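Local coordinates for NAD-dependent aldehyde dehydrogenase (Burkholderia multivorans, PDB 5UJU), which probably oxidises aldehydes to carboxylic acids with NAD+ as hydride acceptor, at residues K44-S49 and A133-A138; L127-R132 and R255-E260; Y139-T144 and M150-A155; K64-D69 and P246-V251. All blocks are in the same frame, centred on the assembly; numbering follows the deposited sequence.

Contact 1: K44-S49 and A133-A138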
loop_
_atom_site.group_PDB
_atom_site.type_symbol
_atom_site.label_atom_id
_atom_site.label_comp_id
_atom_site.label_asym_id
_atom_site.label_seq_id
_atom_site.Cartn_x
_atom_site.Cartn_y
_atom_site.Cartn_z
ATOM N N LYS A 44 -17.871 2.246 38.150
ATOM C CA LYS A 44 -19.123 2.428 37.424
ATOM C C LYS A 44 -19.150 1.614 36.137
ATOM O O LYS A 44 -20.148 0.952 35.829
ATOM C CB LYS A 44 -19.336 3.911 37.121
ATOM N N VAL A 45 -18.051 1.620 35.391
ATOM C CA VAL A 45 -18.031 0.992 34.076
ATOM C C VAL A 45 -17.650 -0.483 34.148
ATOM O O VAL A 45 -18.242 -1.318 33.458
ATOM C CB VAL A 45 -17.074 1.785 33.165
ATOM C CG1 VAL A 45 -17.007 1.163 31.773
ATOM C CG2 VAL A 45 -17.504 3.251 33.107
ATOM N N TYR A 46 -16.657 -0.831 34.966
ATOM C CA TYR A 46 -16.059 -2.160 34.934
ATOM C C TYR A 46 -16.462 -3.028 36.120
ATOM O O TYR A 46 -15.896 -4.112 36.302
ATOM C CB TYR A 46 -14.537 -2.038 34.851
ATOM C CG TYR A 46 -14.059 -1.413 33.556
ATOM C CD1 TYR A 46 -13.908 -2.183 32.413
ATOM C CD2 TYR A 46 -13.776 -0.047 33.474
ATOM C CE1 TYR A 46 -13.477 -1.621 31.217
ATOM C CE2 TYR A 46 -13.348 0.529 32.278
ATOM C CZ TYR A 46 -13.202 -0.265 31.151
ATOM O OH TYR A 46 -12.773 0.283 29.958
ATOM N N GLY A 47 -17.423 -2.587 36.920
ATOM C CA GLY A 47 -17.865 -3.353 38.075
ATOM C C GLY A 47 -17.086 -3.003 39.325
ATOM O O GLY A 47 -15.913 -2.622 39.282
ATOM N N GLU A 48 -17.763 -3.140 40.472
ATOM C CA GLU A 48 -17.143 -2.812 41.754
ATOM C C GLU A 48 -15.964 -3.726 42.070
ATOM O O GLU A 48 -15.017 -3.304 42.741
ATOM C CB GLU A 48 -18.180 -2.883 42.877
ATOM N N SER A 49 -15.993 -4.973 41.595
ATOM C CA SER A 49 -14.881 -5.895 41.783
ATOM C C SER A 49 -14.036 -6.047 40.521
ATOM O O SER A 49 -13.298 -7.031 40.391
ATOM C CB SER A 49 -15.393 -7.258 42.249
ATOM O OG SER A 49 -16.076 -7.927 41.206
ATOM N N ALA A 133 -11.796 -7.606 29.754
ATOM C CA ALA A 133 -10.606 -8.156 30.395
ATOM C C ALA A 133 -9.543 -7.094 30.674
ATOM O O ALA A 133 -8.379 -7.446 30.916
ATOM C CB ALA A 133 -10.003 -9.269 29.527
ATOM N N SER A 134 -9.920 -5.809 30.669
ATOM C CA SER A 134 -8.924 -4.740 30.710
ATOM C C SER A 134 -8.091 -4.794 31.979
ATOM O O SER A 134 -6.893 -4.491 31.950
ATOM C CB SER A 134 -9.596 -3.371 30.585
ATOM O OG SER A 134 -10.000 -3.123 29.252
ATOM N N PHE A 135 -8.706 -5.147 33.109
ATOM C CA PHE A 135 -7.947 -5.199 34.354
ATOM C C PHE A 135 -6.943 -6.344 34.334
ATOM O O PHE A 135 -5.790 -6.166 34.733
ATOM C CB PHE A 135 -8.887 -5.312 35.547
ATOM C CG PHE A 135 -9.476 -3.996 35.969
ATOM C CD1 PHE A 135 -8.716 -3.083 36.688
ATOM C CD2 PHE A 135 -10.788 -3.676 35.656
ATOM C CE1 PHE A 135 -9.249 -1.866 37.076
ATOM C CE2 PHE A 135 -11.330 -2.470 36.047
ATOM C CZ PHE A 135 -10.558 -1.561 36.754
ATOM N N GLU A 136 -7.367 -7.535 33.887
ATOM C CA GLU A 136 -6.431 -8.650 33.757
ATOM C C GLU A 136 -5.285 -8.301 32.815
ATOM O O GLU A 136 -4.117 -8.596 33.100
ATOM C CB GLU A 136 -7.165 -9.892 33.250
ATOM C CG GLU A 136 -6.243 -11.033 32.881
ATOM C CD GLU A 136 -6.977 -12.205 32.220
ATOM O OE1 GLU A 136 -8.176 -12.073 31.936
ATOM O OE2 GLU A 136 -6.346 -13.250 32.005
ATOM N N ILE A 137 -5.605 -7.678 31.683
ATOM C CA ILE A 137 -4.586 -7.255 30.728
ATOM C C ILE A 137 -3.698 -6.153 31.324
ATOM O O ILE A 137 -2.475 -6.145 31.127
ATOM C CB ILE A 137 -5.268 -6.816 29.420
ATOM C CG1 ILE A 137 -5.916 -8.033 28.736
ATOM C CG2 ILE A 137 -4.280 -6.137 28.473
ATOM C CD1 ILE A 137 -6.798 -7.686 27.544
ATOM N N ALA A 138 -4.281 -5.231 32.087
ATOM C CA ALA A 138 -3.467 -4.165 32.679
ATOM C C ALA A 138 -2.366 -4.736 33.566
ATOM O O ALA A 138 -1.199 -4.333 33.466
ATOM C CB ALA A 138 -4.349 -3.206 33.473
#
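Ser134, on the opening turn of helix 134-145, brings its hydroxyl up beside the Tyr46 ring, OG lying 4.3 Å from Tyr46 CE1. This is packing: Ser134 OG is hydrogen-bonded to Asn131 O and Gln161 NE2, while Tyr46 OH finds Ala38 O and Asn131 ND2. Phe135 follows and makes the main contact. With CG beside its own backbone N (chi1 -81°), its ring swings across to the short helix 43-46 and presents one edge to the Tyr46 ring. The pair is an offset edge-to-face stack, ring centroids 5.7 Å apart and planes at 90°. Because of the offset, the leading atom Phe135 CE2 comes to the root of the tyrosine, 3.4 Å from Tyr46 CB, which lies in the plane of the phenyl ring, and 3.8 Å from Tyr46 CG. Val45 CG1 lies on the opposite face of Tyr46, toward the rim. Here the N-terminal region, running into a turn at Gly47 with positive phi, is pinned to the start of a helix that directly follows the long helix 97-132, the two being separated by a break at Ala133. Further along, Glu136 turns elsewhere, its OE2 reaching Arg252 and His61. Ile137 packs on Ile249 of helix 245-260, and Ala138 rests against Phe149 and Phe153 of helix 149-156.

Contact 2: L127-R132 and R255-E260; sequences LARLNR and RDVLRE
Arg129 grips Glu260 end-on in a bidentate salt bridge: NH2 reaches Glu260 OE1 at 2.8 Å and NH1 reaches Glu260 OE2 at 3.1 Å, with a weak extra bond from NH1 to OE1. Both acceptors lie close to the guanidinium plane, but the nitrogens meet the carboxylate from above its own plane, the two flat groups being turned 38° apart. One face of the guanidinium is packed by Val257 CG2, 3.7 Å from Arg129 NE and set toward the rim. A water at the guanidinium edge accepts from Arg129 NH1 (3.0 Å) and donates to Asp256 OD2 (3.1 Å), linking charges too far apart to touch. Behind this shell, the arginine chain runs extended from CG to NE, and Glu125, one turn back, takes NE in a second salt bridge. Asp256 is itself paired with Arg259, its OD1 lying 3.5 Å from Arg259 NH1, a loose ion pair along the helix. The segment axes approach to 10.9 Å at 139° between directions. Helix 245-260 thus lies against the long helix 97-132 while connecting parallel strands 234-238 and 268-270, a beta-alpha-beta crossover of the kind found in the family's Rossmann-like NAD-binding domain.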
loop_
_atom_site.group_PDB
_atom_site.type_symbol
_atom_site.label_atom_id
_atom_site.label_comp_id
_atom_site.label_asym_id
_atom_site.label_seq_id
_atom_site.Cartn_x
_atom_site.Cartn_y
_atom_site.Cartn_z
ATOM N N LEU A 127 -12.858 -7.369 20.424
ATOM C CA LEU A 127 -12.544 -6.099 21.094
ATOM C C LEU A 127 -13.444 -5.859 22.303
ATOM O O LEU A 127 -12.981 -5.375 23.344
ATOM C CB LEU A 127 -12.645 -4.936 20.103
ATOM C CG LEU A 127 -11.543 -4.970 19.032
ATOM C CD1 LEU A 127 -11.631 -3.795 18.074
ATOM C CD2 LEU A 127 -10.210 -4.983 19.734
ATOM N N ALA A 128 -14.731 -6.195 22.187
ATOM C CA ALA A 128 -15.631 -6.053 23.322
ATOM C C ALA A 128 -15.157 -6.901 24.492
ATOM O O ALA A 128 -15.151 -6.442 25.638
ATOM C CB ALA A 128 -17.058 -6.449 22.915
ATOM N N ARG A 129 -14.725 -8.134 24.216
ATOM C CA ARG A 129 -14.271 -9.012 25.288
ATOM C C ARG A 129 -12.915 -8.572 25.827
ATOM O O ARG A 129 -12.641 -8.720 27.023
ATOM C CB ARG A 129 -14.217 -10.454 24.793
ATOM C CG ARG A 129 -15.566 -10.958 24.269
ATOM C CD ARG A 129 -15.649 -12.476 24.235
ATOM N NE ARG A 129 -16.887 -12.926 23.599
ATOM C CZ ARG A 129 -17.208 -14.200 23.402
ATOM N NH1 ARG A 129 -16.387 -15.171 23.802
ATOM N NH2 ARG A 129 -18.351 -14.504 22.809
ATOM N N LEU A 130 -12.048 -8.057 24.967
ATOM C CA LEU A 130 -10.785 -7.533 25.465
ATOM C C LEU A 130 -11.028 -6.384 26.434
ATOM O O LEU A 130 -10.399 -6.321 27.496
ATOM C CB LEU A 130 -9.905 -7.092 24.302
ATOM C CG LEU A 130 -9.366 -8.186 23.376
ATOM C CD1 LEU A 130 -8.627 -7.529 22.221
ATOM C CD2 LEU A 130 -8.438 -9.103 24.145
ATOM N N ASN A 131 -11.986 -5.499 26.119
ATOM C CA ASN A 131 -12.310 -4.418 27.048
ATOM C C ASN A 131 -12.765 -4.966 28.395
ATOM O O ASN A 131 -12.354 -4.461 29.446
ATOM C CB ASN A 131 -13.380 -3.494 26.468
ATOM C CG ASN A 131 -13.624 -2.282 27.344
ATOM O OD1 ASN A 131 -14.742 -2.031 27.776
ATOM N ND2 ASN A 131 -12.570 -1.515 27.597
ATOM N N ARG A 132 -13.607 -6.010 28.389
ATOM C CA ARG A 132 -14.029 -6.595 29.659
ATOM C C ARG A 132 -12.871 -7.206 30.433
ATOM O O ARG A 132 -12.961 -7.317 31.659
ATOM C CB ARG A 132 -15.110 -7.661 29.449
ATOM C CG ARG A 132 -16.447 -7.107 28.995
ATOM C CD ARG A 132 -17.537 -8.173 29.110
ATOM N NE ARG A 132 -17.681 -8.934 27.870
ATOM C CZ ARG A 132 -18.382 -8.531 26.816
ATOM N NH1 ARG A 132 -19.017 -7.364 26.844
ATOM N NH2 ARG A 132 -18.449 -9.296 25.734
ATOM N N ARG A 255 -9.357 -16.545 20.121
ATOM C CA ARG A 255 -9.677 -17.928 19.782
ATOM C C ARG A 255 -11.035 -18.337 20.333
ATOM O O ARG A 255 -11.771 -19.095 19.692
ATOM C CB ARG A 255 -8.581 -18.844 20.320
ATOM C CG ARG A 255 -7.240 -18.659 19.613
ATOM C CD ARG A 255 -6.155 -19.489 20.265
ATOM N NE ARG A 255 -6.425 -20.926 20.183
ATOM C CZ ARG A 255 -6.051 -21.689 19.161
ATOM N NH1 ARG A 255 -5.415 -21.153 18.128
ATOM N NH2 ARG A 255 -6.324 -22.981 19.159
ATOM N N ASP A 256 -11.375 -17.851 21.526
ATOM C CA ASP A 256 -12.706 -18.071 22.086
ATOM C C ASP A 256 -13.787 -17.593 21.132
ATOM O O ASP A 256 -14.747 -18.318 20.839
ATOM C CB ASP A 256 -12.837 -17.322 23.412
ATOM C CG ASP A 256 -12.137 -18.018 24.546
ATOM O OD1 ASP A 256 -11.727 -19.187 24.378
ATOM O OD2 ASP A 256 -12.004 -17.385 25.612
ATOM N N VAL A 257 -13.658 -16.355 20.659
ATOM C CA VAL A 257 -14.669 -15.767 19.791
ATOM C C VAL A 257 -14.748 -16.534 18.479
ATOM O O VAL A 257 -15.840 -16.855 17.993
ATOM C CB VAL A 257 -14.365 -14.278 19.550
ATOM C CG1 VAL A 257 -15.322 -13.712 18.525
ATOM C CG2 VAL A 257 -14.436 -13.500 20.876
ATOM N N LEU A 258 -13.588 -16.840 17.893
ATOM C CA LEU A 258 -13.565 -17.570 16.629
ATOM C C LEU A 258 -14.210 -18.942 16.778
ATOM O O LEU A 258 -15.016 -19.353 15.934
ATOM C CB LEU A 258 -12.120 -17.700 16.131
ATOM C CG LEU A 258 -11.519 -16.400 15.590
ATOM C CD1 LEU A 258 -9.990 -16.380 15.777
ATOM C CD2 LEU A 258 -11.883 -16.237 14.128
ATOM N N ARG A 259 -13.890 -19.653 17.861
ATOM C CA ARG A 259 -14.489 -20.964 18.094
ATOM C C ARG A 259 -16.001 -20.853 18.247
ATOM O O ARG A 259 -16.762 -21.600 17.619
ATOM C CB ARG A 259 -13.871 -21.596 19.344
ATOM C CG ARG A 259 -14.143 -23.090 19.502
ATOM C CD ARG A 259 -13.585 -23.602 20.833
ATOM N NE ARG A 259 -12.124 -23.694 20.852
ATOM C CZ ARG A 259 -11.328 -22.783 21.407
ATOM N NH1 ARG A 259 -11.851 -21.705 21.980
ATOM N NH2 ARG A 259 -10.011 -22.944 21.390
ATOM N N GLU A 260 -16.459 -19.901 19.064
ATOM C CA GLU A 260 -17.887 -19.747 19.309
ATOM C C GLU A 260 -18.630 -19.331 18.050
ATOM O O GLU A 260 -19.826 -19.625 17.914
ATOM C CB GLU A 260 -18.113 -18.744 20.442
ATOM C CG GLU A 260 -17.618 -19.251 21.794
ATOM C CD GLU A 260 -17.625 -18.179 22.877
ATOM O OE1 GLU A 260 -18.491 -17.284 22.826
ATOM O OE2 GLU A 260 -16.762 -18.238 23.780
HETATM O O HOH W 1 -14.008 -14.974 25.571
#

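Contact 3: Y139-T144 and M150-A155; sequences YSVMHT and MMAFQA
The turn that carries Ala152 against Val141 and Met142 is closed by a short backbone bond, Ala155 N to Met151 O at 2.7 Å. On the partner helix a side-chain bond fastens the matching turn: Thr144 OG1 donates to Ser140 O at 2.8 Å, in the carbonyl plane and on a lone pair, with a C=O...donor angle of 143°. Between the two turns the contact is van der Waals packing and centres on one methyl group. Ala152 CB points at the other helix and meets both Val141 CG1 and Met142 N at 3.8 Å. The valine branch is brought there by a first torsion that sets CG1 opposite the backbone N (chi1 163°). Met142 contributes mainly the base of its side chain, CB lying 4.0 Å from Ala152 CB. Beyond this point the methionine runs fully extended and away from Ala152, passing its CG over one face of the His143 ring near the rim and packing against Tyr84. With so small a residue at the interface, the backbones come very close, the CA atoms of Met142 and Ala152 being 5.4 Å apart. All three touching residues are buried. They join two consecutive short helices, 134-145 and 149-156, as a helix-loop-helix pair; helix 245-260 packs on the first through Pro246, which touches Ser140 and Val141, whereas Phe153 of the second leans back on Ser134 and Ala138.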
loop_
_atom_site.group_PDB
_atom_site.type_symbol
_atom_site.label_atom_id
_atom_site.label_comp_id
_atom_site.label_asym_id
_atom_site.label_seq_id
_atom_site.Cartn_x
_atom_site.Cartn_y
_atom_site.Cartn_z
ATOM N N TYR A 139 -2.716 -5.680 34.443
ATOM C CA TYR A 139 -1.704 -6.284 35.308
ATOM C C TYR A 139 -0.644 -7.035 34.507
ATOM O O TYR A 139 0.544 -7.002 34.856
ATOM C CB TYR A 139 -2.367 -7.205 36.336
ATOM C CG TYR A 139 -2.995 -6.426 37.471
ATOM C CD1 TYR A 139 -2.196 -5.743 38.379
ATOM C CD2 TYR A 139 -4.375 -6.381 37.645
ATOM C CE1 TYR A 139 -2.748 -5.020 39.423
ATOM C CE2 TYR A 139 -4.941 -5.664 38.694
ATOM C CZ TYR A 139 -4.118 -4.982 39.578
ATOM O OH TYR A 139 -4.654 -4.262 40.624
ATOM N N SER A 140 -1.040 -7.705 33.426
ATOM C CA SER A 140 -0.045 -8.420 32.634
ATOM C C SER A 140 0.914 -7.465 31.937
ATOM O O SER A 140 2.089 -7.799 31.746
ATOM C CB SER A 140 -0.728 -9.321 31.604
ATOM O OG SER A 140 -1.294 -8.576 30.536
ATOM N N VAL A 141 0.429 -6.288 31.536
ATOM C CA VAL A 141 1.296 -5.280 30.933
ATOM C C VAL A 141 2.225 -4.678 31.986
ATOM O O VAL A 141 3.433 -4.513 31.753
ATOM C CB VAL A 141 0.428 -4.217 30.228
ATOM C CG1 VAL A 141 1.222 -2.922 29.940
ATOM C CG2 VAL A 141 -0.169 -4.812 28.933
ATOM N N MET A 142 1.679 -4.374 33.167
ATOM C CA MET A 142 2.472 -3.808 34.252
ATOM C C MET A 142 3.660 -4.700 34.584
ATOM O O MET A 142 4.796 -4.225 34.678
ATOM C CB MET A 142 1.586 -3.606 35.484
ATOM C CG MET A 142 2.313 -3.105 36.728
ATOM S SD MET A 142 1.209 -2.854 38.132
ATOM C CE MET A 142 2.415 -2.507 39.414
ATOM N N HIS A 143 3.428 -6.007 34.724
ATOM C CA HIS A 143 4.491 -6.900 35.159
ATOM C C HIS A 143 5.252 -7.533 34.007
ATOM O O HIS A 143 6.002 -8.488 34.226
ATOM C CB HIS A 143 3.934 -7.957 36.114
ATOM C CG HIS A 143 3.543 -7.377 37.435
ATOM N ND1 HIS A 143 4.474 -6.933 38.350
ATOM C CD2 HIS A 143 2.329 -7.092 37.966
ATOM C CE1 HIS A 143 3.851 -6.444 39.407
ATOM N NE2 HIS A 143 2.549 -6.525 39.198
ATOM N N THR A 144 5.118 -7.003 32.800
ATOM C CA THR A 144 6.102 -7.322 31.774
ATOM C C THR A 144 6.827 -6.092 31.266
ATOM O O THR A 144 8.047 -6.132 31.098
ATOM C CB THR A 144 5.466 -8.058 30.572
ATOM O OG1 THR A 144 4.342 -7.323 30.077
ATOM C CG2 THR A 144 5.023 -9.438 30.984
ATOM N N MET A 150 -1.773 2.731 36.142
ATOM C CA MET A 150 -2.720 3.553 35.393
ATOM C C MET A 150 -2.384 3.577 33.906
ATOM O O MET A 150 -3.280 3.437 33.061
ATOM C CB MET A 150 -2.767 4.970 35.957
ATOM C CG MET A 150 -3.815 5.866 35.305
ATOM S SD MET A 150 -5.527 5.321 35.557
ATOM C CE MET A 150 -5.640 5.288 37.348
ATOM N N MET A 151 -1.102 3.741 33.558
ATOM C CA MET A 151 -0.725 3.685 32.147
ATOM C C MET A 151 -0.872 2.272 31.588
ATOM O O MET A 151 -1.266 2.088 30.429
ATOM C CB MET A 151 0.709 4.174 31.956
ATOM C CG MET A 151 1.189 3.999 30.516
ATOM S SD MET A 151 2.870 4.605 30.223
ATOM C CE MET A 151 2.592 6.361 30.393
ATOM N N ALA A 152 -0.532 1.262 32.380
ATOM C CA ALA A 152 -0.693 -0.106 31.903
ATOM C C ALA A 152 -2.148 -0.377 31.542
ATOM O O ALA A 152 -2.435 -0.966 30.496
ATOM C CB ALA A 152 -0.197 -1.086 32.962
ATOM N N PHE A 153 -3.079 0.115 32.359
ATOM C CA PHE A 153 -4.500 -0.033 32.058
ATOM C C PHE A 153 -4.885 0.728 30.791
ATOM O O PHE A 153 -5.444 0.154 29.853
ATOM C CB PHE A 153 -5.328 0.451 33.250
ATOM C CG PHE A 153 -6.812 0.317 33.048
ATOM C CD1 PHE A 153 -7.469 -0.871 33.371
ATOM C CD2 PHE A 153 -7.549 1.371 32.530
ATOM C CE1 PHE A 153 -8.838 -1.003 33.177
ATOM C CE2 PHE A 153 -8.920 1.246 32.334
ATOM C CZ PHE A 153 -9.566 0.054 32.652
ATOM N N GLN A 154 -4.590 2.026 30.742
ATOM C CA GLN A 154 -5.008 2.835 29.600
ATOM C C GLN A 154 -4.290 2.408 28.328
ATOM O O GLN A 154 -4.928 2.055 27.328
ATOM C CB GLN A 154 -4.759 4.310 29.883
ATOM C CG GLN A 154 -5.506 4.833 31.069
ATOM C CD GLN A 154 -5.551 6.349 31.081
ATOM O OE1 GLN A 154 -4.758 7.009 30.405
ATOM N NE2 GLN A 154 -6.495 6.908 31.834
ATOM N N ALA A 155 -2.957 2.422 28.351
ATOM C CA ALA A 155 -2.204 2.081 27.149
ATOM C C ALA A 155 -2.338 0.607 26.788
ATOM O O ALA A 155 -2.329 0.258 25.604
ATOM C CB ALA A 155 -0.731 2.459 27.327
#

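Contact 4: K64-D69 and P246-V251; sequences KTFELD and PLAITV
Phe66 lays its ring face over the Ala248 methyl in a CH-pi contact: Ala248 CB stands 3.9 Å from the ring centroid of Phe66 and 12° off its normal, nearly central. The ring reaches the helix because CG is turned opposite the Phe66 backbone N (chi1 -166°), sending the aromatic group out from its irregular loop. Van der Waals packing extends this contact along the helix. Phe66 CZ comes to 3.5 Å from Ala248 O, and Phe66 CE1 lies 4.2 Å from Ile249 CG1, so the far end of the ring touches both backbone and side chain of one turn. Leu68, two residues on, also points toward the helix, sharing with Ala248 and Val251 a common neighbour in Leu270. The polar bonds at Lys64 and Thr250 stay within their own segments. Lys64 NZ and Glu67 OE2 form a salt bridge at 2.9 Å, the nitrogen meeting the oxygen from above the carboxylate plane. Pro246 O accepts two bonds from Thr250, one from its N and one of 2.8 Å from its OG1; Tyr222 OH also bonds that hydroxyl. Asp69 forms salt bridges to Arg255 and Arg259 farther along the helix. Backbone hydrogen bonds link Lys64 and Phe66 with Arg91, and the loop, between helix 50-60 and strand 76-77, runs alongside the start of helix 245-260, which also packs on strand 268-270 and helices 217-230 and 134-145.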
loop_
_atom_site.group_PDB
_atom_site.type_symbol
_atom_site.label_atom_id
_atom_site.label_comp_id
_atom_site.label_asym_id
_atom_site.label_seq_id
_atom_site.Cartn_x
_atom_site.Cartn_y
_atom_site.Cartn_z
ATOM N N LYS A 64 2.442 -21.363 36.238
ATOM C CA LYS A 64 1.791 -22.447 35.516
ATOM C C LYS A 64 1.966 -22.237 34.018
ATOM O O LYS A 64 2.338 -21.156 33.553
ATOM C CB LYS A 64 0.317 -22.574 35.909
ATOM C CG LYS A 64 -0.633 -21.650 35.191
ATOM C CD LYS A 64 -2.063 -21.956 35.633
ATOM C CE LYS A 64 -2.981 -22.192 34.454
ATOM N NZ LYS A 64 -4.369 -22.492 34.914
ATOM N N THR A 65 1.665 -23.287 33.260
ATOM C CA THR A 65 1.719 -23.211 31.810
ATOM C C THR A 65 0.406 -22.648 31.284
ATOM O O THR A 65 -0.676 -23.120 31.649
ATOM C CB THR A 65 1.996 -24.586 31.209
ATOM O OG1 THR A 65 3.238 -25.069 31.717
ATOM C CG2 THR A 65 2.095 -24.515 29.683
ATOM N N PHE A 66 0.517 -21.636 30.429
ATOM C CA PHE A 66 -0.631 -20.990 29.811
ATOM C C PHE A 66 -1.301 -21.959 28.832
ATOM O O PHE A 66 -0.637 -22.564 27.989
ATOM C CB PHE A 66 -0.152 -19.711 29.099
ATOM C CG PHE A 66 -1.257 -18.772 28.698
ATOM C CD1 PHE A 66 -1.605 -17.710 29.519
ATOM C CD2 PHE A 66 -1.943 -18.947 27.503
ATOM C CE1 PHE A 66 -2.638 -16.846 29.165
ATOM C CE2 PHE A 66 -2.975 -18.082 27.144
ATOM C CZ PHE A 66 -3.316 -17.033 27.977
ATOM N N GLU A 67 -2.605 -22.154 28.990
ATOM C CA GLU A 67 -3.351 -23.151 28.232
ATOM C C GLU A 67 -3.825 -22.574 26.898
ATOM O O GLU A 67 -4.513 -21.547 26.866
ATOM C CB GLU A 67 -4.541 -23.650 29.053
ATOM C CG GLU A 67 -4.185 -24.040 30.485
ATOM C CD GLU A 67 -5.350 -23.857 31.458
ATOM O OE1 GLU A 67 -6.261 -24.708 31.460
ATOM O OE2 GLU A 67 -5.364 -22.855 32.214
ATOM N N LEU A 68 -3.412 -23.210 25.806
ATOM C CA LEU A 68 -3.979 -23.025 24.473
ATOM C C LEU A 68 -4.142 -24.387 23.815
ATOM O O LEU A 68 -3.332 -25.286 24.049
ATOM C CB LEU A 68 -3.122 -22.141 23.563
ATOM C CG LEU A 68 -2.841 -20.698 23.947
ATOM C CD1 LEU A 68 -1.676 -20.201 23.113
ATOM C CD2 LEU A 68 -4.081 -19.870 23.680
ATOM N N ASP A 69 -5.192 -24.549 23.007
ATOM C CA ASP A 69 -5.400 -25.796 22.278
ATOM C C ASP A 69 -4.923 -25.718 20.824
ATOM O O ASP A 69 -5.529 -26.318 19.931
ATOM C CB ASP A 69 -6.862 -26.232 22.341
ATOM C CG ASP A 69 -7.807 -25.232 21.705
ATOM O OD1 ASP A 69 -7.368 -24.124 21.327
ATOM O OD2 ASP A 69 -8.996 -25.584 21.544
ATOM N N PRO A 246 0.536 -10.312 27.837
ATOM C CA PRO A 246 -0.565 -9.487 27.305
ATOM C C PRO A 246 -1.090 -9.974 25.967
ATOM O O PRO A 246 -2.301 -9.897 25.730
ATOM C CB PRO A 246 0.059 -8.074 27.202
ATOM C CG PRO A 246 1.151 -8.078 28.202
ATOM C CD PRO A 246 1.708 -9.479 28.189
ATOM N N LEU A 247 -0.216 -10.451 25.072
ATOM C CA LEU A 247 -0.694 -10.961 23.798
ATOM C C LEU A 247 -1.187 -12.401 23.897
ATOM O O LEU A 247 -2.035 -12.802 23.102
ATOM C CB LEU A 247 0.396 -10.848 22.740
ATOM C CG LEU A 247 0.603 -9.376 22.347
ATOM C CD1 LEU A 247 1.898 -9.220 21.572
ATOM C CD2 LEU A 247 -0.598 -8.847 21.537
ATOM N N ALA A 248 -0.683 -13.183 24.856
ATOM C CA ALA A 248 -1.226 -14.528 25.069
ATOM C C ALA A 248 -2.677 -14.460 25.526
ATOM O O ALA A 248 -3.533 -15.201 25.021
ATOM C CB ALA A 248 -0.387 -15.284 26.095
ATOM N N ILE A 249 -2.971 -13.566 26.477
ATOM C CA ILE A 249 -4.353 -13.319 26.886
ATOM C C ILE A 249 -5.185 -12.892 25.684
ATOM O O ILE A 249 -6.313 -13.366 25.493
ATOM C CB ILE A 249 -4.400 -12.256 28.002
ATOM C CG1 ILE A 249 -3.721 -12.752 29.273
ATOM C CG2 ILE A 249 -5.832 -11.824 28.290
ATOM C CD1 ILE A 249 -3.483 -11.627 30.280
ATOM N N THR A 250 -4.635 -11.990 24.855
ATOM C CA THR A 250 -5.340 -11.509 23.669
ATOM C C THR A 250 -5.656 -12.655 22.703
ATOM O O THR A 250 -6.783 -12.781 22.203
ATOM C CB THR A 250 -4.500 -10.438 22.962
ATOM O OG1 THR A 250 -4.251 -9.329 23.852
ATOM C CG2 THR A 250 -5.248 -9.923 21.754
ATOM N N VAL A 251 -4.658 -13.481 22.404
ATOM C CA VAL A 251 -4.878 -14.610 21.508
ATOM C C VAL A 251 -5.931 -15.557 22.079
ATOM O O VAL A 251 -6.812 -16.028 21.354
ATOM C CB VAL A 251 -3.554 -15.337 21.225
ATOM C CG1 VAL A 251 -3.842 -16.663 20.517
ATOM C CG2 VAL A 251 -2.633 -14.448 20.369
#

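Two helices tie the set together: helix 134-145 serves contacts 1 and 3, whose centres are 12 Å apart, and helix 245-260 serves contacts 2 and 4, 13 Å apart. Ala138 O of contact 1 packs on Ala152 CB of contact 3 at 3.4 Å. Asp69 of contact 4 forms salt bridges to contact 2, its OD1 2.7 Å from Arg255 NH2 and its OD2 2.8 Å from Arg259 NH2. Ile137 of contact 1 touches two others, its CD1 3.9 Å from Leu130 O of contact 2 and its CG1 3.8 Å from Ile249 CG2 of contact 4. Val141 CG2 meets Pro246 CG at 3.6 Å, joining contacts 3 and 4. The sodium ion is bound elsewhere, at Gly348 and Gly458.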